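Thiazoline oxidase/subtilisin-like protease from Prochloron didemni probably cyclises peptide precursors of the patellamides through its subtilisin-like macrocyclase domain. Local coordinates of one contact, PDB 4AKS (chain A, 2.19 Å), residues L242-A247 and I268-E273, beside the matching contact of the related subtilisin-like protein from Prochloron didemni, PDB 3ZXX (chain B, 1.95 Å), residues L181-M186 and I207-E212. One frame, after least-squares fit of the local backbone (RMSD 0.25 Å); residues are numbered along the deposited sequences.

Structure 1 (4AKS); sequences LAVGAA and ILAPGE.
Ala247 leans a single methyl against the neighbouring strand: its CB lies 4.6 Å from Leu269 CB and 3.5 Å from Ala270 O, which also accepts the hydrogen bond from Ala247 N (2.7 Å). Ala247 O, by Pro271 CA (3.8 Å), accepts the next bond, from Gly272 N. A methyl is enough to pack here on Ala270 O and on Phe347 of a loop. The parallel strands 242-247 and 268-271 form one edge of the central sheet of the subtilisin-like fold. Leu269 CB, on one face, stands 4.0 Å from Gly245 O; CG, anti to the carbonyl carbon (chi1 -69°), directs CD2 over the backbone of Gly245, 3.4 Å from Gly245 C. Glycine fits because a side chain would collide with CD2. On the other face, Val244 CG1 meets Ala270 CB, and Ile268 CG2 meets Leu242 CD1. Helices 291-311 and 318-328 cover these groups. Beyond the strand, Glu273 OE1 accepts a hydrogen bond from Val249 N.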
loop_
_atom_site.group_PDB
_atom_site.type_symbol
_atom_site.label_atom_id
_atom_site.label_comp_id
_atom_site.label_asym_id
_atom_site.label_seq_id
_atom_site.Cartn_x
_atom_site.Cartn_y
_atom_site.Cartn_z
ATOM N N LEU A 242 1.414 -9.268 -7.922
ATOM C CA LEU A 242 2.731 -9.051 -7.338
ATOM C C LEU A 242 2.617 -9.245 -5.836
ATOM O O LEU A 242 2.026 -8.412 -5.133
ATOM C CB LEU A 242 3.263 -7.664 -7.682
ATOM C CG LEU A 242 4.643 -7.305 -7.126
ATOM C CD1 LEU A 242 5.713 -8.059 -7.925
ATOM C CD2 LEU A 242 4.900 -5.806 -7.173
ATOM N N ALA A 243 3.154 -10.363 -5.357
ATOM C CA ALA A 243 3.124 -10.722 -3.941
ATOM C C ALA A 243 4.341 -10.115 -3.270
ATOM O O ALA A 243 5.440 -10.211 -3.796
ATOM C CB ALA A 243 3.142 -12.234 -3.788
ATOM N N VAL A 244 4.173 -9.507 -2.103
ATOM C CA VAL A 244 5.285 -8.806 -1.464
ATOM C C VAL A 244 5.542 -9.299 -0.042
ATOM O O VAL A 244 4.633 -9.321 0.788
ATOM C CB VAL A 244 5.040 -7.293 -1.448
ATOM C CG1 VAL A 244 6.286 -6.574 -0.952
ATOM C CG2 VAL A 244 4.673 -6.812 -2.849
ATOM N N GLY A 245 6.783 -9.677 0.220
ATOM C CA GLY A 245 7.262 -10.041 1.556
ATOM C C GLY A 245 8.078 -8.918 2.183
ATOM O O GLY A 245 8.577 -8.027 1.487
ATOM N N ALA A 246 8.230 -8.981 3.500
ATOM C CA ALA A 246 8.858 -7.921 4.288
ATOM C C ALA A 246 10.322 -8.219 4.511
ATOM O O ALA A 246 10.674 -9.318 4.939
ATOM C CB ALA A 246 8.160 -7.772 5.640
ATOM N N ALA A 247 11.168 -7.230 4.225
ATOM C CA ALA A 247 12.587 -7.286 4.594
ATOM C C ALA A 247 12.873 -6.448 5.859
ATOM O O ALA A 247 12.238 -5.408 6.130
ATOM C CB ALA A 247 13.474 -6.838 3.439
ATOM N N ILE A 268 8.338 -10.751 -4.290
ATOM C CA ILE A 268 9.466 -9.866 -4.209
ATOM C C ILE A 268 9.537 -9.362 -2.767
ATOM O O ILE A 268 8.522 -9.271 -2.089
ATOM C CB ILE A 268 9.300 -8.718 -5.236
ATOM C CG1 ILE A 268 10.589 -7.915 -5.390
ATOM C CG2 ILE A 268 8.128 -7.794 -4.884
ATOM C CD1 ILE A 268 10.523 -6.891 -6.513
ATOM N N LEU A 269 10.737 -9.080 -2.277
ATOM C CA LEU A 269 10.897 -8.542 -0.932
ATOM C C LEU A 269 11.161 -7.064 -1.013
ATOM O O LEU A 269 11.884 -6.603 -1.891
ATOM C CB LEU A 269 12.036 -9.212 -0.177
ATOM C CG LEU A 269 11.796 -10.666 0.201
ATOM C CD1 LEU A 269 13.128 -11.373 0.494
ATOM C CD2 LEU A 269 10.858 -10.742 1.401
ATOM N N ALA A 270 10.600 -6.331 -0.069
ATOM C CA ALA A 270 10.825 -4.908 0.062
ATOM C C ALA A 270 10.901 -4.556 1.556
ATOM O O ALA A 270 10.490 -5.355 2.402
ATOM C CB ALA A 270 9.707 -4.137 -0.622
ATOM N N PRO A 271 11.449 -3.378 1.892
ATOM C CA PRO A 271 11.524 -2.989 3.307
ATOM C C PRO A 271 10.151 -3.054 3.985
ATOM O O PRO A 271 9.176 -2.485 3.478
ATOM C CB PRO A 271 12.018 -1.547 3.245
ATOM C CG PRO A 271 12.781 -1.466 1.959
ATOM C CD PRO A 271 12.017 -2.341 1.009
ATOM N N GLY A 272 10.078 -3.788 5.086
ATOM C CA GLY A 272 8.843 -3.932 5.856
ATOM C C GLY A 272 9.023 -3.741 7.353
ATOM O O GLY A 272 8.122 -4.040 8.127
ATOM N N GLU A 273 10.182 -3.244 7.771
ATOM C CA GLU A 273 10.458 -3.007 9.182
ATOM C C GLU A 273 10.600 -1.507 9.409
ATOM O O GLU A 273 11.244 -0.826 8.622
ATOM C CB GLU A 273 11.741 -3.740 9.600
ATOM C CG GLU A 273 12.048 -3.629 11.089
ATOM C CD GLU A 273 13.197 -4.499 11.566
ATOM O OE1 GLU A 273 14.043 -4.928 10.747
ATOM O OE2 GLU A 273 13.268 -4.708 12.800
#

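Structure 2 (3ZXX); sequences LAVGAM and ILAPGE.
Met186 lays its side chain across the end of the neighbouring strand. CB lies 4.1 Å from Leu208 CB; CG, between the backbone N and the carbonyl carbon (chi1 59°), comes 3.4 Å from Ala209 O, which also accepts the hydrogen bond from Met186 N. SD passes 4.1 Å from Leu208 CB, and CE ends 3.7 Å from Leu208 O, beside Pro210 CD. Met186 O, by Pro210 CA (3.6 Å), accepts the next bond, from Gly211 N. A long, flexible, unbranched chain suits this path beside Arg285 of a loop. Leu208 CB, on one face, stands 4.4 Å from Gly184 O; CG, anti to the carbonyl carbon (chi1 -64°), directs CD2 over the backbone of Gly184, 3.8 Å from Gly184 C. Glycine fits because a side chain would collide with CD2. On the other face, Val183 CG1 meets Ala209 CB, and Ile207 CG1 meets Leu181 CD1. Helices 229-249 and 256-266 cover these groups. Beyond the strand, Glu212 OE1 accepts a hydrogen bond from Asp188 N.

Comparison
The sharpest difference is the exchange of Ala247(A) for Met186(B). The CB atoms coincide within the error, and both residues are buried, but CG, SD and CE of Met186(B) have no counterpart in Ala247(A). Both touch the same neighbours: Leu269(A) or Leu208(B), Ala270(A) or Ala209(B), and Pro271(A) or Pro210(B). The additional atoms of Met186(B) lie across the strand: CG packs on Ala209(B) O, and CE lies near Leu208(B) O and beside Pro210(B) CD. This extra apolar surface may tighten the packing. The backbone does not answer: the comparable CA atoms coincide, and Ala247(A) N and Met186(B) N bond Ala270(A) O and Ala209(B) O respectively. Leu269(A) and Leu208(B) keep their place, as do Val244(A) and Val183(B).

The isoleucine is modelled differently. Its chi1 is -168° in Ile268(A) and 61° in Ile207(B), and the CD1 atoms stand 1.5 Å apart after superposition. CG1 of Ile207(B) lies near the place of CG2 of Ile268(A), while the place of CD1 of Ile268(A) is left. The touch on Leu242(A) or Leu181(B) is kept.

The carboxylate end of Glu273(A) is shifted against that of Glu212(B): the CD atoms are 1.1 Å apart after superposition, and the place of OE1 of Glu273(A) is left.

Structure 2 (3ZXX)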
loop_
_atom_site.group_PDB
_atom_site.type_symbol
_atom_site.label_atom_id
_atom_site.label_comp_id
_atom_site.label_asym_id
_atom_site.label_seq_id
_atom_site.Cartn_x
_atom_site.Cartn_y
_atom_site.Cartn_z
ATOM N N LEU B 181 1.459 -9.471 -8.043
ATOM C CA LEU B 181 2.781 -9.283 -7.474
ATOM C C LEU B 181 2.663 -9.375 -5.954
ATOM O O LEU B 181 2.094 -8.490 -5.310
ATOM C CB LEU B 181 3.386 -7.935 -7.903
ATOM C CG LEU B 181 4.785 -7.586 -7.393
ATOM C CD1 LEU B 181 5.793 -8.688 -7.709
ATOM C CD2 LEU B 181 5.226 -6.242 -7.995
ATOM N N ALA B 182 3.187 -10.458 -5.392
ATOM C CA ALA B 182 3.173 -10.679 -3.947
ATOM C C ALA B 182 4.362 -9.956 -3.310
ATOM O O ALA B 182 5.434 -9.832 -3.913
ATOM C CB ALA B 182 3.213 -12.171 -3.633
ATOM N N VAL B 183 4.165 -9.449 -2.103
ATOM C CA VAL B 183 5.197 -8.645 -1.461
ATOM C C VAL B 183 5.444 -9.136 -0.050
ATOM O O VAL B 183 4.559 -9.093 0.816
ATOM C CB VAL B 183 4.871 -7.132 -1.469
ATOM C CG1 VAL B 183 6.042 -6.336 -0.885
ATOM C CG2 VAL B 183 4.570 -6.661 -2.899
ATOM N N GLY B 184 6.677 -9.591 0.160
ATOM C CA GLY B 184 7.177 -9.946 1.469
ATOM C C GLY B 184 7.962 -8.814 2.081
ATOM O O GLY B 184 8.223 -7.781 1.427
ATOM N N ALA B 185 8.372 -9.025 3.327
ATOM C CA ALA B 185 9.027 -7.995 4.122
ATOM C C ALA B 185 10.451 -8.351 4.483
ATOM O O ALA B 185 10.699 -9.415 5.043
ATOM C CB ALA B 185 8.234 -7.738 5.393
ATOM N N MET B 186 11.376 -7.438 4.180
ATOM C CA MET B 186 12.764 -7.549 4.607
ATOM C C MET B 186 13.149 -6.403 5.534
ATOM O O MET B 186 12.497 -5.344 5.556
ATOM C CB MET B 186 13.712 -7.582 3.422
ATOM C CG MET B 186 13.657 -6.383 2.503
ATOM S SD MET B 186 14.946 -6.522 1.260
ATOM C CE MET B 186 14.609 -5.071 0.265
ATOM N N ILE B 207 8.356 -10.594 -4.292
ATOM C CA ILE B 207 9.618 -9.935 -3.975
ATOM C C ILE B 207 9.597 -9.397 -2.556
ATOM O O ILE B 207 8.527 -9.116 -2.010
ATOM C CB ILE B 207 9.951 -8.780 -4.951
ATOM C CG1 ILE B 207 8.887 -7.683 -4.918
ATOM C CG2 ILE B 207 10.101 -9.333 -6.363
ATOM C CD1 ILE B 207 9.210 -6.508 -5.830
ATOM N N LEU B 208 10.785 -9.265 -1.969
ATOM C CA LEU B 208 10.920 -8.681 -0.648
ATOM C C LEU B 208 11.087 -7.176 -0.770
ATOM O O LEU B 208 11.872 -6.692 -1.602
ATOM C CB LEU B 208 12.119 -9.271 0.075
ATOM C CG LEU B 208 12.064 -10.757 0.395
ATOM C CD1 LEU B 208 13.430 -11.181 0.932
ATOM C CD2 LEU B 208 10.935 -11.066 1.377
ATOM N N ALA B 209 10.353 -6.434 0.049
ATOM C CA ALA B 209 10.497 -4.988 0.094
ATOM C C ALA B 209 10.674 -4.562 1.547
ATOM O O ALA B 209 10.380 -5.341 2.458
ATOM C CB ALA B 209 9.294 -4.307 -0.537
ATOM N N PRO B 210 11.202 -3.348 1.774
ATOM C CA PRO B 210 11.374 -2.936 3.170
ATOM C C PRO B 210 10.060 -3.013 3.952
ATOM O O PRO B 210 9.018 -2.517 3.496
ATOM C CB PRO B 210 11.883 -1.490 3.057
ATOM C CG PRO B 210 12.533 -1.427 1.709
ATOM C CD PRO B 210 11.684 -2.321 0.832
ATOM N N GLY B 211 10.108 -3.666 5.109
ATOM C CA GLY B 211 8.918 -3.857 5.926
ATOM C C GLY B 211 9.153 -3.788 7.414
ATOM O O GLY B 211 8.319 -4.250 8.173
ATOM N N GLU B 212 10.282 -3.219 7.823
ATOM C CA GLU B 212 10.592 -2.992 9.232
ATOM C C GLU B 212 10.523 -1.491 9.508
ATOM O O GLU B 212 11.234 -0.703 8.876
ATOM C CB GLU B 212 12.002 -3.503 9.556
ATOM C CG GLU B 212 12.450 -3.211 10.984
ATOM C CD GLU B 212 13.891 -3.627 11.287
ATOM O OE1 GLU B 212 14.758 -3.675 10.383
ATOM O OE2 GLU B 212 14.161 -3.862 12.464
#